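Local structure of probable protein phosphatase 2C 50 (Oryza sativa subsp. japonica, 5ZCG) at residues A27-D39 and L91-W103. The protein probably dephosphorylates phosphoserine and phosphothreonine in proteins as a magnesium-binding PP2C-family phosphatase. The protein carries 5 engineered substitutions. Residues are numbered along the deposited sequence; the frame is centred on the assembly and turned at random.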
ATOM      1  N   ALA A  27     -23.138   2.556 -10.462  1.00 32.58           N
ATOM      2  CA  ALA A  27     -23.959   3.332  -9.546  1.00 31.97           C
ATOM      3  C   ALA A  27     -24.633   4.452 -10.319  1.00 33.76           C
ATOM      4  O   ALA A  27     -24.318   4.716 -11.484  1.00 31.82           O
ATOM      5  CB  ALA A  27     -23.129   3.907  -8.388  1.00 28.13           C
ATOM      6  N   ASP A  28     -25.565   5.109  -9.643  1.00 29.16           N
ATOM      7  CA  ASP A  28     -26.154   6.358 -10.099  1.00 36.16           C
ATOM      8  C   ASP A  28     -25.535   7.482  -9.283  1.00 36.50           C
ATOM      9  O   ASP A  28     -25.399   7.362  -8.061  1.00 40.27           O
ATOM     10  CB  ASP A  28     -27.674   6.355  -9.931  1.00 43.87           C
ATOM     11  CG  ASP A  28     -28.388   5.577 -11.025  1.00 50.87           C
ATOM     12  OD1 ASP A  28     -27.753   5.268 -12.056  1.00 52.63           O
ATOM     13  OD2 ASP A  28     -29.592   5.290 -10.856  1.00 53.79           O
ATOM     14  N   VAL A  29     -25.091   8.536  -9.956  1.00 34.89           N
ATOM     15  CA  VAL A  29     -24.527   9.674  -9.238  1.00 35.51           C
ATOM     16  C   VAL A  29     -25.677  10.579  -8.816  1.00 35.47           C
ATOM     17  O   VAL A  29     -26.489  10.973  -9.666  1.00 37.16           O
ATOM     18  CB  VAL A  29     -23.506  10.430 -10.101  1.00 39.30           C
ATOM     19  CG1 VAL A  29     -23.266  11.833  -9.554  1.00 36.14           C
ATOM     20  CG2 VAL A  29     -22.210   9.651 -10.161  1.00 44.39           C
ATOM     21  N   PRO A  30     -25.800  10.925  -7.536  1.00 34.19           N
ATOM     22  CA  PRO A  30     -26.801  11.926  -7.144  1.00 37.67           C
ATOM     23  C   PRO A  30     -26.488  13.259  -7.802  1.00 37.62           C
ATOM     24  O   PRO A  30     -25.406  13.825  -7.619  1.00 38.18           O
ATOM     25  CB  PRO A  30     -26.665  11.993  -5.618  1.00 36.50           C
ATOM     26  CG  PRO A  30     -25.951  10.725  -5.229  1.00 37.88           C
ATOM     27  CD  PRO A  30     -25.053  10.404  -6.381  1.00 34.01           C
ATOM     28  N   VAL A  31     -27.452  13.765  -8.572  1.00 34.72           N
ATOM     29  CA  VAL A  31     -27.235  14.995  -9.323  1.00 36.41           C
ATOM     30  C   VAL A  31     -27.069  16.185  -8.385  1.00 36.34           C
ATOM     31  O   VAL A  31     -26.444  17.185  -8.759  1.00 38.52           O
ATOM     32  CB  VAL A  31     -28.383  15.176 -10.336  1.00 37.66           C
ATOM     33  CG1 VAL A  31     -28.265  16.495 -11.088  1.00 37.83           C
ATOM     34  CG2 VAL A  31     -28.385  14.009 -11.318  1.00 38.14           C
ATOM     35  N   ARG A  32     -27.586  16.085  -7.157  1.00 32.13           N
ATOM     36  CA  ARG A  32     -27.365  17.107  -6.141  1.00 33.08           C
ATOM     37  C   ARG A  32     -25.894  17.247  -5.761  1.00 35.21           C
ATOM     38  O   ARG A  32     -25.555  18.160  -5.004  1.00 38.97           O
ATOM     39  CB  ARG A  32     -28.203  16.807  -4.892  1.00 32.60           C
ATOM     40  CG  ARG A  32     -29.714  16.940  -5.111  1.00 35.96           C
ATOM     41  CD  ARG A  32     -30.278  18.159  -4.399  1.00 35.57           C
ATOM     42  NE  ARG A  32     -30.436  17.915  -2.970  1.00 36.34           N
ATOM     43  CZ  ARG A  32     -30.014  18.741  -2.016  1.00 39.24           C
ATOM     44  NH1 ARG A  32     -29.410  19.879  -2.336  1.00 38.10           N
ATOM     45  NH2 ARG A  32     -30.203  18.432  -0.739  1.00 39.72           N
ATOM     46  N   LEU A  33     -25.025  16.347  -6.221  1.00 36.44           N
ATOM     47  CA  LEU A  33     -23.588  16.541  -6.077  1.00 39.23           C
ATOM     48  C   LEU A  33     -22.978  17.333  -7.228  1.00 39.17           C
ATOM     49  O   LEU A  33     -21.795  17.685  -7.158  1.00 41.05           O
ATOM     50  CB  LEU A  33     -22.872  15.189  -5.962  1.00 39.47           C
ATOM     51  CG  LEU A  33     -23.176  14.381  -4.698  1.00 41.89           C
ATOM     52  CD1 LEU A  33     -22.529  13.000  -4.768  1.00 40.64           C
ATOM     53  CD2 LEU A  33     -22.727  15.137  -3.454  1.00 44.14           C
ATOM     54  N   LEU A  34     -23.746  17.621  -8.278  1.00 36.53           N
ATOM     55  CA  LEU A  34     -23.243  18.319  -9.454  1.00 35.92           C
ATOM     56  C   LEU A  34     -23.881  19.681  -9.688  1.00 40.78           C
ATOM     57  O   LEU A  34     -23.230  20.554 -10.268  1.00 40.43           O
ATOM     58  CB  LEU A  34     -23.439  17.459 -10.713  1.00 34.55           C
ATOM     59  CG  LEU A  34     -22.833  16.055 -10.671  1.00 38.90           C
ATOM     60  CD1 LEU A  34     -23.145  15.287 -11.947  1.00 40.10           C
ATOM     61  CD2 LEU A  34     -21.326  16.120 -10.442  1.00 35.89           C
ATOM     62  N   ALA A  35     -25.126  19.894  -9.257  1.00 41.09           N
ATOM     63  CA  ALA A  35     -25.788  21.177  -9.444  1.00 41.50           C
ATOM     64  C   ALA A  35     -26.797  21.390  -8.323  1.00 42.50           C
ATOM     65  O   ALA A  35     -27.267  20.438  -7.692  1.00 40.99           O
ATOM     66  CB  ALA A  35     -26.453  21.264 -10.818  1.00 41.02           C
ATOM     67  N   SER A  36     -27.116  22.655  -8.061  1.00 44.84           N
ATOM     68  CA  SER A  36     -27.966  22.947  -6.918  1.00 47.41           C
ATOM     69  C   SER A  36     -29.413  22.556  -7.206  1.00 44.95           C
ATOM     70  O   SER A  36     -29.855  22.484  -8.356  1.00 47.50           O
ATOM     71  CB  SER A  36     -27.889  24.430  -6.557  1.00 52.70           C
ATOM     72  OG  SER A  36     -28.780  25.192  -7.354  1.00 56.63           O
ATOM     73  N   ARG A  37     -30.155  22.297  -6.126  1.00 39.69           N
ATOM     74  CA  ARG A  37     -31.575  21.987  -6.261  1.00 40.05           C
ATOM     75  C   ARG A  37     -32.349  23.178  -6.815  1.00 42.49           C
ATOM     76  O   ARG A  37     -33.284  23.008  -7.609  1.00 41.26           O
ATOM     77  CB  ARG A  37     -32.148  21.548  -4.912  1.00 37.85           C
ATOM     78  CG  ARG A  37     -33.673  21.424  -4.895  1.00 40.39           C
ATOM     79  CD  ARG A  37     -34.200  21.185  -3.488  1.00 42.83           C
ATOM     80  NE  ARG A  37     -33.982  19.814  -3.033  1.00 45.20           N
ATOM     81  CZ  ARG A  37     -33.556  19.494  -1.815  1.00 49.96           C
ATOM     82  NH1 ARG A  37     -33.298  20.446  -0.930  1.00 52.06           N
ATOM     83  NH2 ARG A  37     -33.382  18.221  -1.481  1.00 50.76           N
ATOM     84  N   ARG A  38     -31.961  24.394  -6.418  1.00 43.78           N
ATOM     85  CA  ARG A  38     -32.647  25.599  -6.880  1.00 45.67           C
ATOM     86  C   ARG A  38     -32.550  25.752  -8.396  1.00 42.60           C
ATOM     87  O   ARG A  38     -33.551  26.028  -9.074  1.00 41.35           O
ATOM     88  CB  ARG A  38     -32.055  26.812  -6.156  1.00 49.79           C
ATOM     89  CG  ARG A  38     -32.015  28.103  -6.953  1.00 54.11           C
ATOM     90  CD  ARG A  38     -31.029  29.090  -6.328  1.00 54.14           C
ATOM     91  NE  ARG A  38     -29.661  28.883  -6.801  1.00 50.74           N
ATOM     92  CZ  ARG A  38     -28.613  28.672  -6.009  1.00 47.78           C
ATOM     93  NH1 ARG A  38     -28.762  28.635  -4.692  1.00 43.10           N
ATOM     94  NH2 ARG A  38     -27.410  28.498  -6.541  1.00 52.13           N
ATOM     95  N   ASP A  39     -31.349  25.552  -8.949  1.00 42.01           N
ATOM     96  CA  ASP A  39     -31.141  25.757 -10.379  1.00 44.42           C
ATOM     97  C   ASP A  39     -31.915  24.738 -11.207  1.00 41.17           C
ATOM     98  O   ASP A  39     -32.476  25.080 -12.253  1.00 41.04           O
ATOM     99  CB  ASP A  39     -29.649  25.703 -10.698  1.00 52.44           C
ATOM    100  CG  ASP A  39     -28.881  26.845 -10.058  1.00 58.56           C
ATOM    101  OD1 ASP A  39     -29.431  27.967 -10.002  1.00 60.41           O
ATOM    102  OD2 ASP A  39     -27.735  26.624  -9.612  1.00 59.55           O
ATOM    103  N   LEU A  91     -29.639  13.302   0.900  1.00 48.84           N
ATOM    104  CA  LEU A  91     -29.681  14.631   0.306  1.00 45.87           C
ATOM    105  C   LEU A  91     -31.103  15.038  -0.017  1.00 47.66           C
ATOM    106  O   LEU A  91     -31.409  16.236  -0.063  1.00 44.58           O
ATOM    107  CB  LEU A  91     -28.813  14.680  -0.952  1.00 43.48           C
ATOM    108  CG  LEU A  91     -27.302  14.788  -0.739  1.00 40.04           C
ATOM    109  CD1 LEU A  91     -26.580  14.927  -2.078  1.00 38.24           C
ATOM    110  CD2 LEU A  91     -26.959  15.950   0.189  1.00 37.93           C
ATOM    111  N   GLY A  92     -31.987  14.061  -0.225  1.00 50.05           N
ATOM    112  CA  GLY A  92     -33.393  14.418  -0.319  1.00 51.77           C
ATOM    113  C   GLY A  92     -33.962  15.035   0.949  1.00 51.59           C
ATOM    114  O   GLY A  92     -35.044  15.633   0.897  1.00 48.32           O
ATOM    115  N   GLU A  93     -33.257  14.914   2.075  1.00 53.14           N
ATOM    116  CA  GLU A  93     -33.659  15.496   3.348  1.00 57.56           C
ATOM    117  C   GLU A  93     -32.961  16.816   3.671  1.00 57.52           C
ATOM    118  O   GLU A  93     -33.132  17.333   4.780  1.00 57.99           O
ATOM    119  CB  GLU A  93     -33.394  14.499   4.478  1.00 63.14           C
ATOM    120  CG  GLU A  93     -34.416  13.389   4.594  1.00 70.29           C
ATOM    121  CD  GLU A  93     -34.087  12.419   5.712  1.00 74.88           C
ATOM    122  OE1 GLU A  93     -32.982  12.524   6.287  1.00 75.81           O
ATOM    123  OE2 GLU A  93     -34.936  11.554   6.017  1.00 76.06           O
ATOM    124  N   MET A  94     -32.179  17.372   2.748  1.00 56.08           N
ATOM    125  CA  MET A  94     -31.355  18.538   3.045  1.00 52.74           C
ATOM    126  C   MET A  94     -31.613  19.655   2.048  1.00 46.35           C
ATOM    127  O   MET A  94     -32.160  19.435   0.967  1.00 43.72           O
ATOM    128  CB  MET A  94     -29.860  18.182   3.032  1.00 56.59           C
ATOM    129  CG  MET A  94     -29.457  17.119   4.037  1.00 60.98           C
ATOM    130  SD  MET A  94     -27.760  16.564   3.789  1.00 65.33           S
ATOM    131  CE  MET A  94     -27.849  14.903   4.454  1.00 66.46           C
ATOM    132  N   GLY A  95     -31.221  20.864   2.433  1.00 44.31           N
ATOM    133  CA  GLY A  95     -31.293  22.020   1.560  1.00 45.45           C
ATOM    134  C   GLY A  95     -30.078  22.109   0.664  1.00 49.66           C
ATOM    135  O   GLY A  95     -29.499  21.094   0.264  1.00 48.68           O
ATOM    136  N   GLU A  96     -29.664  23.340   0.366  1.00 49.69           N
ATOM    137  CA  GLU A  96     -28.460  23.525  -0.430  1.00 51.73           C
ATOM    138  C   GLU A  96     -27.251  22.986   0.327  1.00 50.91           C
ATOM    139  O   GLU A  96     -27.229  22.928   1.560  1.00 51.63           O
ATOM    140  CB  GLU A  96     -28.269  24.996  -0.797  1.00 54.16           C
ATOM    141  CG  GLU A  96     -29.300  25.537  -1.794  1.00 58.16           C
ATOM    142  CD  GLU A  96     -29.554  24.611  -2.981  1.00 61.81           C
ATOM    143  OE1 GLU A  96     -28.597  23.976  -3.478  1.00 63.71           O
ATOM    144  OE2 GLU A  96     -30.719  24.527  -3.427  1.00 62.72           O
ATOM    145  N   VAL A  97     -26.241  22.581  -0.431  1.00 49.18           N
ATOM    146  CA  VAL A  97     -25.144  21.781   0.088  1.00 46.93           C
ATOM    147  C   VAL A  97     -23.839  22.243  -0.546  1.00 47.97           C
ATOM    148  O   VAL A  97     -23.816  22.723  -1.684  1.00 49.50           O
ATOM    149  CB  VAL A  97     -25.426  20.279  -0.181  1.00 45.33           C
ATOM    150  CG1 VAL A  97     -24.152  19.461  -0.286  1.00 49.07           C
ATOM    151  CG2 VAL A  97     -26.352  19.710   0.891  1.00 37.28           C
ATOM    152  N   ASP A  98     -22.748  22.121   0.209  1.00 45.42           N
ATOM    153  CA  ASP A  98     -21.426  22.295  -0.376  1.00 43.25           C
ATOM    154  C   ASP A  98     -21.060  20.977  -1.042  1.00 36.29           C
ATOM    155  O   ASP A  98     -20.914  19.951  -0.368  1.00 35.36           O
ATOM    156  CB  ASP A  98     -20.415  22.681   0.705  1.00 48.40           C
ATOM    157  CG  ASP A  98     -19.012  22.953   0.155  1.00 53.04           C
ATOM    158  OD1 ASP A  98     -18.560  22.261  -0.783  1.00 50.72           O
ATOM    159  OD2 ASP A  98     -18.351  23.872   0.683  1.00 55.39           O
ATOM    160  N   MET A  99     -20.917  21.003  -2.367  1.00 37.35           N
ATOM    161  CA  MET A  99     -20.821  19.758  -3.118  1.00 40.89           C
ATOM    162  C   MET A  99     -19.455  19.110  -2.970  1.00 42.48           C
ATOM    163  O   MET A  99     -19.359  17.885  -2.823  1.00 42.92           O
ATOM    164  CB  MET A  99     -21.115  20.020  -4.589  1.00 42.27           C
ATOM    165  CG  MET A  99     -22.461  20.639  -4.813  1.00 47.04           C
ATOM    166  SD  MET A  99     -22.813  20.837  -6.556  1.00 51.24           S
ATOM    167  CE  MET A  99     -24.538  20.448  -6.509  1.00 50.86           C
ATOM    168  N   LYS A 100     -18.389  19.914  -3.019  1.00 42.42           N
ATOM    169  CA  LYS A 100     -17.049  19.356  -2.906  1.00 45.47           C
ATOM    170  C   LYS A 100     -16.854  18.699  -1.548  1.00 45.26           C
ATOM    171  O   LYS A 100     -16.197  17.655  -1.448  1.00 43.94           O
ATOM    172  CB  LYS A 100     -16.000  20.443  -3.134  1.00 44.67           C
ATOM    173  CG  LYS A 100     -14.569  19.939  -3.045  1.00 46.53           C
ATOM    174  CD  LYS A 100     -14.291  18.892  -4.115  1.00 47.09           C
ATOM    175  CE  LYS A 100     -12.799  18.660  -4.290  1.00 44.90           C
ATOM    176  NZ  LYS A 100     -12.167  18.176  -3.036  1.00 44.84           N
ATOM    177  N   GLU A 101     -17.447  19.279  -0.497  1.00 39.38           N
ATOM    178  CA  GLU A 101     -17.331  18.685   0.828  1.00 41.55           C
ATOM    179  C   GLU A 101     -17.997  17.318   0.870  1.00 36.86           C
ATOM    180  O   GLU A 101     -17.475  16.387   1.489  1.00 35.21           O
ATOM    181  CB  GLU A 101     -17.945  19.617   1.874  1.00 50.96           C
ATOM    182  CG  GLU A 101     -16.995  20.683   2.400  1.00 60.70           C
ATOM    183  CD  GLU A 101     -17.684  21.678   3.322  1.00 69.65           C
ATOM    184  OE1 GLU A 101     -18.631  21.279   4.036  1.00 70.96           O
ATOM    185  OE2 GLU A 101     -17.280  22.860   3.328  1.00 73.00           O
ATOM    186  N   HIS A 102     -19.140  17.168   0.202  1.00 34.04           N
ATOM    187  CA  HIS A 102     -19.821  15.881   0.217  1.00 35.09           C
ATOM    188  C   HIS A 102     -19.130  14.853  -0.667  1.00 30.35           C
ATOM    189  O   HIS A 102     -19.138  13.662  -0.336  1.00 30.52           O
ATOM    190  CB  HIS A 102     -21.285  16.059  -0.173  1.00 40.24           C
ATOM    191  CG  HIS A 102     -22.136  16.537   0.958  1.00 43.90           C
ATOM    192  ND1 HIS A 102     -23.009  15.713   1.635  1.00 46.01           N
ATOM    193  CD2 HIS A 102     -22.215  17.747   1.563  1.00 46.29           C
ATOM    194  CE1 HIS A 102     -23.611  16.401   2.589  1.00 46.45           C
ATOM    195  NE2 HIS A 102     -23.149  17.639   2.564  1.00 46.81           N
ATOM    196  N   TRP A 103     -18.534  15.272  -1.785  1.00 29.01           N
ATOM    197  CA  TRP A 103     -17.704  14.342  -2.548  1.00 31.18           C
ATOM    198  C   TRP A 103     -16.547  13.847  -1.692  1.00 31.28           C
ATOM    199  O   TRP A 103     -16.276  12.635  -1.618  1.00 27.44           O
ATOM    200  CB  TRP A 103     -17.181  15.015  -3.816  1.00 29.37           C
ATOM    201  CG  TRP A 103     -18.145  15.009  -4.969  1.00 29.19           C
ATOM    202  CD1 TRP A 103     -18.686  16.097  -5.592  1.00 28.60           C
ATOM    203  CD2 TRP A 103     -18.666  13.858  -5.647  1.00 28.62           C
ATOM    204  NE1 TRP A 103     -19.515  15.696  -6.615  1.00 26.40           N
ATOM    205  CE2 TRP A 103     -19.522  14.326  -6.667  1.00 25.44           C
ATOM    206  CE3 TRP A 103     -18.494  12.478  -5.490  1.00 28.19           C
ATOM    207  CZ2 TRP A 103     -20.201  13.462  -7.528  1.00 27.15           C
ATOM    208  CZ3 TRP A 103     -19.176  11.622  -6.343  1.00 27.46           C
ATOM    209  CH2 TRP A 103     -20.017  12.118  -7.348  1.00 27.92           C
TER
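Arg-32 and Arg-37 reach from 27-39 to the type I turn from Leu-91 to Met-94 and the Gly-95 carbonyl just after it; the Arg-37 guanidinium lies obliquely over one face of that of Arg-32, CZ 3.5 Å above its plane and toward the rim. The Arg-32 chain, bent at chi2 (-109°) and chi3 (-78°), brings its end edge-on to the backbone: NH2 donates almost straight to Leu-91 O (2.6 Å, 178°), and NH1 and NH2 together grip Gly-95 O from one face of its carbonyl. Arg-37 points NH1 at Met-94 O, modelled too close for the bond to be taken at face value, and NH2 makes weak bonds to Met-94 O and Leu-91 O. Asp-48 bridges to Arg-32 NE through OD1 and to Arg-37 NH2 through OD2, holding the pair around one carboxylate. A leucine in place of Arg-32 would probably leave Gly-95 O without its two-nitrogen grip and strip Asp-48 of one of its two arginine partners. Beside them, Glu-96 curls back so that OE2 accepts from Arg-38 N (3.2 Å) on its syn side, at the start of helix 37-41, where Ser-36 is the N-cap.

Farther along, Leu-33 makes a CH-pi contact, CD1 almost directly over the six-membered ring of Trp-103, 3.6 Å from its centroid. Trp-103 NE1 also donates to Leu-33 O (3.1 Å), approaching from above the carbonyl plane, while Val-29 CG1 and Leu-34 CD2 border the ring edge.

The contact thus joins the strand 18-28 to helix 37-41 connection to the link between helices 67-91 and 99-118, in the helical layer flanking one sheet of the PP2C beta sandwich; Leu-87 meets Leu-33 and His-102, and Trp-103 packs on strands 155-161 and 231-236.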